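Local structure of ferritin heavy chain (Trichoplusia ni, 1Z6O) at the interface of chains A and B. The protein oxidises ferrous iron with oxygen and, as the ferroxidase subunit of a secreted shell of twelve heavy and twelve light chains, takes iron up for storage. Sequence-based numbering; all coordinates share one arbitrary frame. Chains: chain A/B, Ferritin heavy chain.

Contact 1: the interface of chains A and B. Residues chain A 124, 127-128, 150; chain B 136-139.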
ATOM      1  N   ARG A 124      -7.358 -54.632 -14.419  1.00 14.49           N
ATOM      2  CA  ARG A 124      -8.702 -55.162 -14.654  1.00 17.83           C
ATOM      3  C   ARG A 124      -8.790 -56.584 -14.075  1.00 19.05           C
ATOM      4  O   ARG A 124      -9.840 -56.992 -13.575  1.00 17.51           O
ATOM      5  CB  ARG A 124      -9.042 -55.141 -16.162  1.00 15.58           C
ATOM      6  CG  ARG A 124      -9.323 -53.704 -16.715  1.00 16.96           C
ATOM      7  CD  ARG A 124      -9.478 -53.720 -18.252  1.00 19.67           C
ATOM      8  NE  ARG A 124     -10.375 -54.805 -18.616  1.00 20.58           N
ATOM      9  CZ  ARG A 124     -11.698 -54.738 -18.566  1.00 21.37           C
ATOM     10  NH1 ARG A 124     -12.307 -53.611 -18.210  1.00 19.32           N
ATOM     11  NH2 ARG A 124     -12.415 -55.836 -18.758  1.00 21.11           N
ATOM     12  N   ILE A 127      -9.233 -56.281 -10.367  1.00 15.11           N
ATOM     13  CA  ILE A 127     -10.627 -55.921 -10.131  1.00 16.30           C
ATOM     14  C   ILE A 127     -11.509 -57.183 -10.190  1.00 17.56           C
ATOM     15  O   ILE A 127     -12.358 -57.406  -9.315  1.00 16.07           O
ATOM     16  CB  ILE A 127     -11.103 -54.877 -11.181  1.00 15.54           C
ATOM     17  CG1 ILE A 127     -10.502 -53.503 -10.833  1.00 15.70           C
ATOM     18  CG2 ILE A 127     -12.634 -54.807 -11.216  1.00 17.32           C
ATOM     19  CD1 ILE A 127     -10.648 -52.466 -11.963  1.00 17.28           C
ATOM     20  N   LYS A 128     -11.307 -58.011 -11.212  1.00 17.96           N
ATOM     21  CA  LYS A 128     -12.093 -59.247 -11.336  1.00 20.08           C
ATOM     22  C   LYS A 128     -11.907 -60.151 -10.120  1.00 17.59           C
ATOM     23  O   LYS A 128     -12.879 -60.678  -9.574  1.00 20.78           O
ATOM     24  CB  LYS A 128     -11.691 -60.048 -12.581  1.00 23.07           C
ATOM     25  CG  LYS A 128     -11.952 -59.376 -13.896  1.00 48.74           C
ATOM     26  CD  LYS A 128     -11.698 -60.350 -15.047  1.00 58.20           C
ATOM     27  CE  LYS A 128     -11.690 -59.634 -16.396  1.00 64.76           C
ATOM     28  NZ  LYS A 128     -10.489 -58.761 -16.571  1.00 53.20           N
ATOM     29  N   LEU A 150      -7.590 -47.074 -13.044  1.00 17.26           N
ATOM     30  CA  LEU A 150      -7.950 -47.179 -14.462  1.00 17.58           C
ATOM     31  C   LEU A 150      -8.062 -45.798 -15.105  1.00 19.01           C
ATOM     32  O   LEU A 150      -7.725 -45.623 -16.274  1.00 18.52           O
ATOM     33  CB  LEU A 150      -9.257 -47.963 -14.653  1.00 15.72           C
ATOM     34  CG  LEU A 150      -9.142 -49.477 -14.411  1.00 18.44           C
ATOM     35  CD1 LEU A 150     -10.472 -50.165 -14.796  1.00 15.58           C
ATOM     36  CD2 LEU A 150      -7.995 -50.054 -15.263  1.00 18.19           C
TER
ATOM     37  N   PHE B 136     -16.409 -58.635 -22.059  1.00 24.58           N
ATOM     38  CA  PHE B 136     -15.621 -57.519 -21.527  1.00 22.80           C
ATOM     39  C   PHE B 136     -16.482 -56.588 -20.678  1.00 21.73           C
ATOM     40  O   PHE B 136     -17.399 -55.952 -21.190  1.00 21.60           O
ATOM     41  CB  PHE B 136     -15.038 -56.730 -22.714  1.00 21.16           C
ATOM     42  CG  PHE B 136     -14.016 -55.683 -22.331  1.00 21.96           C
ATOM     43  CD1 PHE B 136     -12.674 -56.026 -22.165  1.00 22.95           C
ATOM     44  CD2 PHE B 136     -14.395 -54.348 -22.169  1.00 18.96           C
ATOM     45  CE1 PHE B 136     -11.711 -55.050 -21.844  1.00 23.39           C
ATOM     46  CE2 PHE B 136     -13.447 -53.360 -21.848  1.00 19.65           C
ATOM     47  CZ  PHE B 136     -12.100 -53.712 -21.684  1.00 19.79           C
ATOM     48  N   ASN B 137     -16.193 -56.534 -19.385  1.00 18.43           N
ATOM     49  CA  ASN B 137     -16.910 -55.652 -18.464  1.00 18.16           C
ATOM     50  C   ASN B 137     -16.092 -54.350 -18.512  1.00 18.00           C
ATOM     51  O   ASN B 137     -14.946 -54.322 -18.060  1.00 17.90           O
ATOM     52  CB  ASN B 137     -16.868 -56.247 -17.049  1.00 18.46           C
ATOM     53  CG  ASN B 137     -17.602 -55.389 -16.025  1.00 21.09           C
ATOM     54  OD1 ASN B 137     -17.712 -54.164 -16.180  1.00 19.51           O
ATOM     55  ND2 ASN B 137     -18.089 -56.023 -14.962  1.00 17.77           N
ATOM     56  N   ASP B 138     -16.653 -53.284 -19.068  1.00 17.14           N
ATOM     57  CA  ASP B 138     -15.885 -52.040 -19.164  1.00 17.34           C
ATOM     58  C   ASP B 138     -15.981 -51.250 -17.861  1.00 17.33           C
ATOM     59  O   ASP B 138     -16.728 -50.270 -17.760  1.00 15.73           O
ATOM     60  CB  ASP B 138     -16.395 -51.200 -20.331  1.00 16.55           C
ATOM     61  CG  ASP B 138     -15.316 -50.293 -20.889  1.00 20.38           C
ATOM     62  OD1 ASP B 138     -14.640 -49.609 -20.078  1.00 18.50           O
ATOM     63  OD2 ASP B 138     -15.136 -50.275 -22.124  1.00 18.63           O
ATOM     64  N   TYR B 139     -15.199 -51.668 -16.866  1.00 14.85           N
ATOM     65  CA  TYR B 139     -15.250 -51.040 -15.548  1.00 15.01           C
ATOM     66  C   TYR B 139     -15.144 -49.520 -15.546  1.00 15.04           C
ATOM     67  O   TYR B 139     -15.919 -48.835 -14.878  1.00 15.54           O
ATOM     68  CB  TYR B 139     -14.132 -51.587 -14.652  1.00 15.45           C
ATOM     69  CG  TYR B 139     -14.179 -53.089 -14.464  1.00 18.77           C
ATOM     70  CD1 TYR B 139     -13.198 -53.910 -15.021  1.00 21.07           C
ATOM     71  CD2 TYR B 139     -15.197 -53.684 -13.718  1.00 18.15           C
ATOM     72  CE1 TYR B 139     -13.224 -55.294 -14.839  1.00 24.31           C
ATOM     73  CE2 TYR B 139     -15.235 -55.075 -13.527  1.00 19.33           C
ATOM     74  CZ  TYR B 139     -14.242 -55.865 -14.092  1.00 23.61           C
ATOM     75  OH  TYR B 139     -14.250 -57.224 -13.887  1.00 25.92           O
TER
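The guanidinium of A:Arg124 is clasped between two aromatic rings of chain B. On one face lies B:Phe136, its plane 13° from that of the guanidinium, with NH2 over the ring 3.5 Å from the centroid of B:Phe136, a cation-pi stack. The rim of B:Tyr139 covers the other face less squarely, its plane turned 36° from the guanidinium, although CD1 of B:Tyr139 still comes to 3.3 Å from NH1 of A:Arg124. NH1 of A:Arg124 lies 2.7 Å and NH2 3.0 Å from their shared acceptor, the main-chain O of B:Asn137. The oxygen lies almost in the guanidinium plane; NH1 is modestly tilted from the carbonyl plane and its bond is the straighter, whereas NH2 stands well above that plane and bends more. A bend at chi3 (47°) turns the arginine's end into this slot.

B:Tyr139 carries the apolar packing. Methyl CG2 of A:Ile127 sits over the centre of its ring, 3.5 Å from the centroid of B:Tyr139, while the B:Asn137 carbonyl oxygen lies towards the rim of the opposite face. A:Arg124 and B:Tyr139 form the tight part, with 88 and 85 Å² hidden. The margin is loose: A:Leu150 hides 3 Å², its CD1 3.9 Å from CB of B:Tyr139, and A:Lys128, beside the phenol hydroxyl, is poorly ordered. The patch pins the B:136-138 loop and the start of helix B:139-168 against helix A:105-132, joining two heavy chains within the ferritin shell.

Contact 2: the interface of chains A and B. Residues chain A 151, 154-155, 158; chain B 80, 140.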
ATOM      1  N   GLU A 151      -8.531 -44.815 -14.347  1.00 18.30           N
ATOM      2  CA  GLU A 151      -8.649 -43.450 -14.876  1.00 20.89           C
ATOM      3  C   GLU A 151      -7.270 -42.988 -15.379  1.00 21.83           C
ATOM      4  O   GLU A 151      -7.124 -42.509 -16.511  1.00 22.09           O
ATOM      5  CB  GLU A 151      -9.141 -42.514 -13.767  1.00 26.98           C
ATOM      6  CG  GLU A 151      -9.115 -41.027 -14.109  1.00 34.54           C
ATOM      7  CD  GLU A 151     -10.091 -40.657 -15.207  1.00 44.15           C
ATOM      8  OE1 GLU A 151     -10.990 -41.472 -15.512  1.00 39.89           O
ATOM      9  OE2 GLU A 151      -9.970 -39.544 -15.762  1.00 47.48           O
ATOM     10  N   TYR A 154      -6.182 -45.087 -18.666  1.00 16.59           N
ATOM     11  CA  TYR A 154      -6.762 -44.736 -19.959  1.00 17.98           C
ATOM     12  C   TYR A 154      -6.289 -43.392 -20.477  1.00 19.47           C
ATOM     13  O   TYR A 154      -6.027 -43.251 -21.671  1.00 17.64           O
ATOM     14  CB  TYR A 154      -8.297 -44.812 -19.916  1.00 16.51           C
ATOM     15  CG  TYR A 154      -8.790 -46.250 -19.838  1.00 17.51           C
ATOM     16  CD1 TYR A 154      -9.422 -46.732 -18.691  1.00 18.24           C
ATOM     17  CD2 TYR A 154      -8.586 -47.140 -20.903  1.00 17.28           C
ATOM     18  CE1 TYR A 154      -9.837 -48.073 -18.598  1.00 19.64           C
ATOM     19  CE2 TYR A 154      -9.003 -48.479 -20.823  1.00 18.84           C
ATOM     20  CZ  TYR A 154      -9.628 -48.934 -19.663  1.00 17.79           C
ATOM     21  OH  TYR A 154     -10.053 -50.241 -19.573  1.00 18.00           O
ATOM     22  N   LYS A 155      -6.159 -42.407 -19.593  1.00 17.72           N
ATOM     23  CA  LYS A 155      -5.668 -41.096 -20.024  1.00 19.47           C
ATOM     24  C   LYS A 155      -4.219 -41.234 -20.498  1.00 19.05           C
ATOM     25  O   LYS A 155      -3.828 -40.652 -21.515  1.00 18.89           O
ATOM     26  CB  LYS A 155      -5.709 -40.090 -18.864  1.00 22.29           C
ATOM     27  CG  LYS A 155      -7.109 -39.645 -18.483  1.00 37.22           C
ATOM     28  CD  LYS A 155      -7.064 -38.573 -17.391  1.00 57.94           C
ATOM     29  CE  LYS A 155      -6.297 -39.052 -16.155  1.00 69.83           C
ATOM     30  NZ  LYS A 155      -6.303 -38.056 -15.044  1.00 73.39           N
ATOM     31  N   ARG A 158      -3.946 -42.929 -24.004  1.00 16.54           N
ATOM     32  CA  ARG A 158      -4.327 -42.027 -25.086  1.00 15.78           C
ATOM     33  C   ARG A 158      -3.216 -41.013 -25.335  1.00 16.59           C
ATOM     34  O   ARG A 158      -2.923 -40.668 -26.480  1.00 16.41           O
ATOM     35  CB  ARG A 158      -5.635 -41.295 -24.750  1.00 14.71           C
ATOM     36  CG  ARG A 158      -6.024 -40.204 -25.782  1.00 15.48           C
ATOM     37  CD  ARG A 158      -6.256 -40.760 -27.211  1.00 14.63           C
ATOM     38  NE  ARG A 158      -6.555 -39.664 -28.141  1.00 16.95           N
ATOM     39  CZ  ARG A 158      -5.643 -38.873 -28.698  1.00 22.76           C
ATOM     40  NH1 ARG A 158      -4.347 -39.062 -28.445  1.00 17.41           N
ATOM     41  NH2 ARG A 158      -6.025 -37.854 -29.473  1.00 19.07           N
TER
ATOM     42  N   MET B  80     -10.701 -40.840 -26.360  1.00 14.49           N
ATOM     43  CA  MET B  80      -9.653 -41.208 -25.408  1.00 15.27           C
ATOM     44  C   MET B  80      -9.381 -42.717 -25.446  1.00 15.93           C
ATOM     45  O   MET B  80      -8.239 -43.151 -25.267  1.00 14.99           O
ATOM     46  CB  MET B  80     -10.054 -40.806 -23.976  1.00 15.99           C
ATOM     47  CG  MET B  80      -9.118 -41.385 -22.901  1.00 25.32           C
ATOM     48  SD  MET B  80      -9.636 -41.027 -21.199  1.00 33.21           S
ATOM     49  CE  MET B  80     -11.074 -42.192 -21.075  1.00 25.31           C
ATOM     50  N   HIS B 140     -14.168 -49.001 -16.276  1.00 14.07           N
ATOM     51  CA  HIS B 140     -13.949 -47.567 -16.270  1.00 16.47           C
ATOM     52  C   HIS B 140     -15.080 -46.746 -16.869  1.00 15.84           C
ATOM     53  O   HIS B 140     -15.482 -45.734 -16.289  1.00 15.46           O
ATOM     54  CB  HIS B 140     -12.628 -47.228 -16.959  1.00 14.92           C
ATOM     55  CG  HIS B 140     -12.271 -45.777 -16.857  1.00 18.38           C
ATOM     56  ND1 HIS B 140     -12.510 -44.879 -17.877  1.00 18.50           N
ATOM     57  CD2 HIS B 140     -11.751 -45.055 -15.833  1.00 19.28           C
ATOM     58  CE1 HIS B 140     -12.151 -43.666 -17.488  1.00 22.03           C
ATOM     59  NE2 HIS B 140     -11.688 -43.744 -16.250  1.00 22.67           N
TER
HETATM   60  O   HOH W   1     -12.633 -50.598 -18.520  1.00 16.84           O
HETATM   61  O   HOH W   2      -6.941 -45.016 -23.464  1.00 16.89           O
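B:His140 and A:Glu151 make the direct polar link. Imidazole NE2 donates to carboxylate OE1, with 2.5 Å between NE2 of B:His140 and OE1 of A:Glu151 and an angle of 152° at the hydrogen. The acceptor lies in the imidazole plane, and the donor approaches nearly along the C-O axis of the carboxylate, whose plane is turned 30° from the ring. The glutamate chain folds back at chi2 (66°), which brings OE1 round to the histidine; the carboxylate would probably favour a positively charged imidazole.

Apolar contacts flank this bond. The imidazole is covered on one face by the rim of the A:Tyr154 ring, CD1 of A:Tyr154 lying 3.5 Å from CG of B:His140, and the two side chains run past each other in opposite directions. Replacing B:His140 with an alanine would probably leave the A:Glu151 carboxylate without its cross-chain donor and the rim of A:Tyr154 without the ring it packs on. Farther along, B:Met80 lies over the same helix: its CE comes to 4.0 Å from CB of A:Tyr154, while CG of A:Arg158 is 3.8 Å from CA of B:Met80. Its SD faces the aliphatic part of A:Lys155, a poorly ordered side chain.

Water also links the chains. Water 1 bridges the A:Tyr154 hydroxyl, 2.8 Å from OH of A:Tyr154 to the O of water 1, and the backbone N of B:His140, a longer leg with that N 3.2 Å from the O of water 1. Water 2 joins two main-chain carbonyls, 2.7 Å from O of A:Tyr154 to the O of water 2 and 2.9 Å from O of B:Met80 to it.

In the fold, successive turns of helix A:139-168 receive two helix ends of chain B: the C-terminal end of helix B:54-80, at B:Met80, and the first turn of helix B:139-168, at B:His140.

Contacts 1 and 2 are neighbouring parts of one heavy-chain interface, their C-alpha centres about 13 Å apart. Helix A:139-168 runs through both, and on chain B the adjacent residues B:Tyr139 and B:His140 diverge, one to each contact. Contact 1 adds helix A:105-132 and the loop before helix B:139-168; contact 2 adds the end of helix B:54-80. The ends of chain B's helices therefore abut the flank of chain A's bundle. The same helix supplies its side on A and its N-terminal end on B, in keeping with an interface that is not an exact two-fold and with repeated heavy-chain joints in the 24-subunit shell.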